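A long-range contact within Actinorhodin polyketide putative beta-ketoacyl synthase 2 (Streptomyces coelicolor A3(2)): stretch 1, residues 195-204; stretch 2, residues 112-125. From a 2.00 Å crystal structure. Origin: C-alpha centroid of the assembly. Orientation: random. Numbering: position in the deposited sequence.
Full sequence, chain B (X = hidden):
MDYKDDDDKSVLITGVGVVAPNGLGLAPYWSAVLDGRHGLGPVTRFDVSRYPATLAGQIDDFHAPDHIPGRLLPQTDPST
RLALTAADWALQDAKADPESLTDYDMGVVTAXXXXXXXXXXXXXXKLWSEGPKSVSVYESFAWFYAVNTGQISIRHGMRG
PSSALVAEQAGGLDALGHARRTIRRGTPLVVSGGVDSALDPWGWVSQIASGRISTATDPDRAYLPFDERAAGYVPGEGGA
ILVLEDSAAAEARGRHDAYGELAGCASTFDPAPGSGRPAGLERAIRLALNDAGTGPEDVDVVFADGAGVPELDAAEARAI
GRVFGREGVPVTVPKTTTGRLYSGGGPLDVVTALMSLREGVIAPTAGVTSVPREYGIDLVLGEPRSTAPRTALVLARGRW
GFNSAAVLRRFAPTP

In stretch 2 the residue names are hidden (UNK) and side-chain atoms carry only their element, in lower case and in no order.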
# COMPACT_ATOMS: atom_id res chain seq x y z
N VAL B 195 1.00 -6.29 -10.54
CA VAL B 195 0.32 -7.38 -11.20
C VAL B 195 -0.90 -7.68 -10.36
O VAL B 195 -0.82 -7.69 -9.13
CB VAL B 195 1.21 -8.66 -11.23
CG1 VAL B 195 0.38 -9.85 -11.70
CG2 VAL B 195 2.39 -8.46 -12.18
N ASP B 196 -2.05 -7.87 -11.00
CA ASP B 196 -3.26 -8.22 -10.27
C ASP B 196 -3.91 -9.37 -11.00
O ASP B 196 -3.60 -9.63 -12.16
CB ASP B 196 -4.27 -7.06 -10.22
CG ASP B 196 -4.17 -6.24 -8.94
OD1 ASP B 196 -3.62 -5.11 -9.00
OD2 ASP B 196 -4.65 -6.70 -7.87
N SER B 197 -4.80 -10.06 -10.30
CA SER B 197 -5.56 -11.19 -10.84
C SER B 197 -6.68 -11.46 -9.84
O SER B 197 -6.43 -11.64 -8.66
CB SER B 197 -4.70 -12.44 -10.97
OG SER B 197 -5.49 -13.50 -11.50
N ALA B 198 -7.92 -11.45 -10.32
CA ALA B 198 -9.05 -11.71 -9.46
C ALA B 198 -10.07 -12.49 -10.27
O ALA B 198 -11.24 -12.10 -10.37
CB ALA B 198 -9.64 -10.40 -8.98
N LEU B 199 -9.62 -13.61 -10.82
CA LEU B 199 -10.45 -14.46 -11.65
C LEU B 199 -11.02 -15.69 -10.97
O LEU B 199 -10.95 -16.80 -11.50
CB LEU B 199 -9.66 -14.87 -12.90
CG LEU B 199 -9.26 -13.69 -13.78
CD1 LEU B 199 -8.52 -14.18 -15.00
CD2 LEU B 199 -10.53 -12.92 -14.19
N ASP B 200 -11.59 -15.49 -9.79
CA ASP B 200 -12.24 -16.56 -9.06
C ASP B 200 -13.67 -16.04 -8.97
O ASP B 200 -13.91 -14.86 -9.21
CB ASP B 200 -11.66 -16.70 -7.66
CG ASP B 200 -11.94 -15.49 -6.80
OD1 ASP B 200 -12.82 -15.57 -5.92
OD2 ASP B 200 -11.29 -14.45 -7.03
N PRO B 201 -14.63 -16.91 -8.61
CA PRO B 201 -16.01 -16.44 -8.52
C PRO B 201 -16.24 -15.20 -7.65
O PRO B 201 -16.95 -14.29 -8.07
CB PRO B 201 -16.75 -17.67 -7.98
CG PRO B 201 -15.92 -18.82 -8.50
CD PRO B 201 -14.52 -18.34 -8.27
N TRP B 202 -15.65 -15.16 -6.46
CA TRP B 202 -15.84 -14.01 -5.56
C TRP B 202 -15.19 -12.76 -6.13
O TRP B 202 -15.81 -11.69 -6.19
CB TRP B 202 -15.29 -14.33 -4.17
CG TRP B 202 -15.72 -13.35 -3.08
CD1 TRP B 202 -16.69 -12.38 -3.16
CD2 TRP B 202 -15.19 -13.27 -1.75
NE1 TRP B 202 -16.79 -11.70 -1.96
CE2 TRP B 202 -15.88 -12.23 -1.08
CE3 TRP B 202 -14.20 -13.99 -1.05
CZ2 TRP B 202 -15.61 -11.88 0.25
CZ3 TRP B 202 -13.93 -13.63 0.29
CH2 TRP B 202 -14.64 -12.59 0.91
N GLY B 203 -13.93 -12.89 -6.55
CA GLY B 203 -13.23 -11.76 -7.14
C GLY B 203 -14.00 -11.22 -8.34
O GLY B 203 -14.06 -10.02 -8.58
N TRP B 204 -14.62 -12.13 -9.09
CA TRP B 204 -15.38 -11.77 -10.29
C TRP B 204 -16.63 -10.95 -9.95
O TRP B 204 -16.88 -9.87 -10.52
CB TRP B 204 -15.79 -13.03 -11.04
CG TRP B 204 -16.37 -12.75 -12.39
CD1 TRP B 204 -17.65 -12.96 -12.81
CD2 TRP B 204 -15.68 -12.14 -13.49
NE1 TRP B 204 -17.81 -12.52 -14.10
CE2 TRP B 204 -16.61 -12.01 -14.55
CE3 TRP B 204 -14.36 -11.70 -13.69
CZ2 TRP B 204 -16.27 -11.45 -15.78
CZ3 TRP B 204 -14.03 -11.14 -14.93
CH2 TRP B 204 -14.99 -11.03 -15.95
N UNK B 112 -0.57 -3.05 -5.42
CA UNK B 112 -1.40 -4.26 -5.40
C UNK B 112 -2.84 -3.82 -5.13
O UNK B 112 -3.10 -3.10 -4.18
c UNK B 112 -0.93 -5.20 -4.28
n UNK B 112 -0.36 -7.55 -4.23
o UNK B 112 -2.36 -6.95 -5.07
c UNK B 112 -1.28 -6.64 -4.57
N UNK B 113 -3.77 -4.25 -5.96
CA UNK B 113 -5.15 -3.84 -5.77
C UNK B 113 -6.06 -4.86 -5.07
O UNK B 113 -6.82 -4.51 -4.17
c UNK B 113 -5.75 -3.46 -7.12
N UNK B 114 -5.97 -6.12 -5.50
CA UNK B 114 -6.81 -7.19 -4.97
C UNK B 114 -6.07 -8.12 -4.03
O UNK B 114 -6.69 -8.82 -3.24
s UNK B 114 -8.07 -7.10 -7.46
c UNK B 114 -7.35 -8.05 -6.11
N UNK B 115 -4.74 -8.12 -4.12
CA UNK B 115 -3.95 -9.01 -3.28
C UNK B 115 -4.17 -10.43 -3.78
O UNK B 115 -4.70 -10.63 -4.88
N UNK B 116 -3.79 -11.42 -2.98
CA UNK B 116 -3.97 -12.80 -3.38
C UNK B 116 -5.39 -13.25 -3.12
O UNK B 116 -5.62 -14.09 -2.26
N UNK B 117 -6.34 -12.71 -3.88
CA UNK B 117 -7.74 -13.04 -3.67
C UNK B 117 -8.16 -14.49 -3.95
O UNK B 117 -8.94 -15.04 -3.18
c UNK B 117 -12.36 -11.44 -2.40
c UNK B 117 -8.64 -12.07 -4.45
c UNK B 117 -11.20 -10.89 -1.90
c UNK B 117 -9.95 -11.80 -3.77
c UNK B 117 -10.00 -11.07 -2.59
c UNK B 117 -12.34 -12.17 -3.58
c UNK B 117 -11.13 -12.35 -4.26
N UNK B 118 -7.67 -15.11 -5.03
CA UNK B 118 -8.02 -16.50 -5.30
C UNK B 118 -7.62 -17.32 -4.08
O UNK B 118 -8.38 -18.13 -3.57
o UNK B 118 -6.73 -19.34 -6.37
c UNK B 118 -7.29 -17.03 -6.53
c UNK B 118 -7.56 -18.52 -6.77
o UNK B 118 -8.61 -18.86 -7.35
N UNK B 119 -6.40 -17.08 -3.60
CA UNK B 119 -5.90 -17.80 -2.45
C UNK B 119 -6.76 -17.56 -1.21
O UNK B 119 -7.16 -18.51 -0.54
c UNK B 119 -2.17 -20.15 -0.84
c UNK B 119 -2.48 -20.16 0.51
c UNK B 119 -4.03 -18.36 0.15
c UNK B 119 -4.44 -17.40 -2.15
c UNK B 119 -2.79 -19.24 -1.70
c UNK B 119 -3.42 -19.26 1.01
c UNK B 119 -3.73 -18.34 -1.21
N UNK B 120 -7.06 -16.31 -0.90
CA UNK B 120 -7.85 -16.05 0.30
C UNK B 120 -9.29 -16.58 0.21
O UNK B 120 -9.86 -16.98 1.23
c UNK B 120 -7.85 -14.53 0.67
c UNK B 120 -8.84 -13.74 -0.19
o UNK B 120 -8.24 -14.38 2.03
N UNK B 121 -9.87 -16.59 -0.98
CA UNK B 121 -11.24 -17.10 -1.14
C UNK B 121 -11.26 -18.58 -0.73
O UNK B 121 -12.13 -19.01 0.04
c UNK B 121 -14.08 -17.84 -2.00
n UNK B 121 -13.65 -17.47 -4.11
c UNK B 121 -11.70 -16.96 -2.59
c UNK B 121 -14.89 -17.93 -4.03
c UNK B 121 -13.11 -17.41 -2.84
n UNK B 121 -15.17 -18.16 -2.76
N UNK B 122 -10.30 -19.35 -1.22
CA UNK B 122 -10.24 -20.77 -0.87
C UNK B 122 -10.05 -20.94 0.64
O UNK B 122 -10.60 -21.88 1.23
c UNK B 122 -9.20 -21.33 -3.14
c UNK B 122 -8.94 -22.14 -6.08
c UNK B 122 -7.95 -21.77 -3.85
n UNK B 122 -9.77 -23.04 -5.58
n UNK B 122 -8.07 -21.53 -5.28
c UNK B 122 -9.10 -21.46 -1.63
n UNK B 122 -9.00 -21.83 -7.36
N UNK B 123 -9.30 -20.05 1.27
CA UNK B 123 -9.09 -20.17 2.71
C UNK B 123 -10.36 -19.82 3.47
O UNK B 123 -10.62 -20.38 4.54
c UNK B 123 -7.91 -19.29 3.17
c UNK B 123 -6.28 -21.26 2.98
c UNK B 123 -6.53 -19.77 2.69
o UNK B 123 -6.67 -21.73 4.08
o UNK B 123 -5.67 -21.94 2.12
N UNK B 124 -11.14 -18.90 2.93
CA UNK B 124 -12.41 -18.51 3.56
C UNK B 124 -13.38 -19.69 3.48
O UNK B 124 -14.13 -19.96 4.42
c UNK B 124 -12.26 -13.46 4.53
c UNK B 124 -12.74 -15.99 3.44
c UNK B 124 -13.04 -17.32 2.83
c UNK B 124 -13.39 -15.59 4.60
c UNK B 124 -11.59 -13.86 3.37
c UNK B 124 -13.16 -14.33 5.15
c UNK B 124 -11.84 -15.13 2.83
N UNK B 125 -13.35 -20.38 2.35
CA UNK B 125 -14.25 -21.52 2.16
C UNK B 125 -13.91 -22.68 3.09
O UNK B 125 -14.81 -23.27 3.68
c UNK B 125 -14.21 -21.98 0.70
n UNK B 125 -15.34 -24.69 -1.25
c UNK B 125 -15.43 -22.79 0.29
n UNK B 125 -16.22 -26.79 -0.91
c UNK B 125 -16.34 -25.46 -0.84
c UNK B 125 -15.35 -23.23 -1.16
n UNK B 125 -17.44 -24.93 -0.33
O HOH W 1 -4.23 -9.49 -7.27
O HOH W 2 -6.14 -13.99 -7.00
O HOH W 3 -10.15 -19.04 -9.75

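Position 112 carries two side-chain carbons, the second bearing one oxygen and one nitrogen: a short amide, hence Asn 112. Its OD1 lies 3.6 Å from Asp 196 OD2, and it accepts a hydrogen bond from the backbone N of position 115 at 2.8 Å, so the amide braces its own loop beside the carboxylate.

Position 113 has a single side-chain carbon, which makes it Ala 113. That CB sits 3.3 Å from Asp 196 OD1, and the backbone N donates to the same OD1 at 3.2 Å, with a weak second bond to Asp 196 OD2, also at 3.2 Å.

At position 114 one carbon is followed by one sulfur, with no further carbon: Cys 114. Its SG is 4.0 Å from Ala 198 CB, an apolar contact, and its N donates to Asp 196 OD2 at 2.8 Å with an angle of 160°, the straightest bond across the two stretches.

Positions 115 and 116 have no side-chain atoms and are Gly 115 and Gly 116. The first has a phi of 71°, which by itself favours glycine; the second is the N-cap of the helix that follows.

Position 117 shows one carbon and a ring of six carbons with no oxygen, which excludes tyrosine and gives Phe 117. The ring edge faces Asp 200 OD2 (3.5 Å from CD2) and Gly 203 N (3.4 Å from CE2), while CZ lies over a face of the Trp 202 ring, 3.4 Å from CE3.

Position 118 has two carbons, the second carrying two oxygens, and is Asp 118. OD1 approaches Asp 200 CB at 3.8 Å, and water 3 donates to both this OD1 (2.9 Å) and Leu 199 O (3.0 Å).

Position 119, one carbon plus a six-carbon ring, is Phe 119, out of reach of stretch 1. Position 120, whose first carbon bears an oxygen and a carbon, is Thr 120, also without contact.

Position 121 has one carbon and a five-membered ring of three carbons and two nitrogens: His 121. Its ND1 donates to Asp 200 OD1 at 2.8 Å, and Trp 202 CB stands over the ring face, 3.8 Å from the centroid.

Position 122, three carbons, a nitrogen and a carbon with two more nitrogens, is Arg 122; its NE forms a salt bridge with Asp 118 OD2 at 2.8 Å. Position 123, three carbons ending in two oxygens, is Glu 123, out of reach.

Position 124, again one carbon and a six-carbon ring, is Phe 124; Trp 202 CZ3 comes within 3.6 Å of its CD2, edge to face. Position 125 repeats the arginine pattern and is Arg 125, without contact.

The contact thus has two anchors. Asp 196 gathers backbone NH groups of the loop, whereas Asp 200 caps its own helix through Gly 203 N and accepts from His 121. Beyond them, Trp 202 packs against Phe 117, His 121 and Phe 124, residues on successive turns of the helix.

Stretch 2 (112-125) NACGGFDFTHREFR
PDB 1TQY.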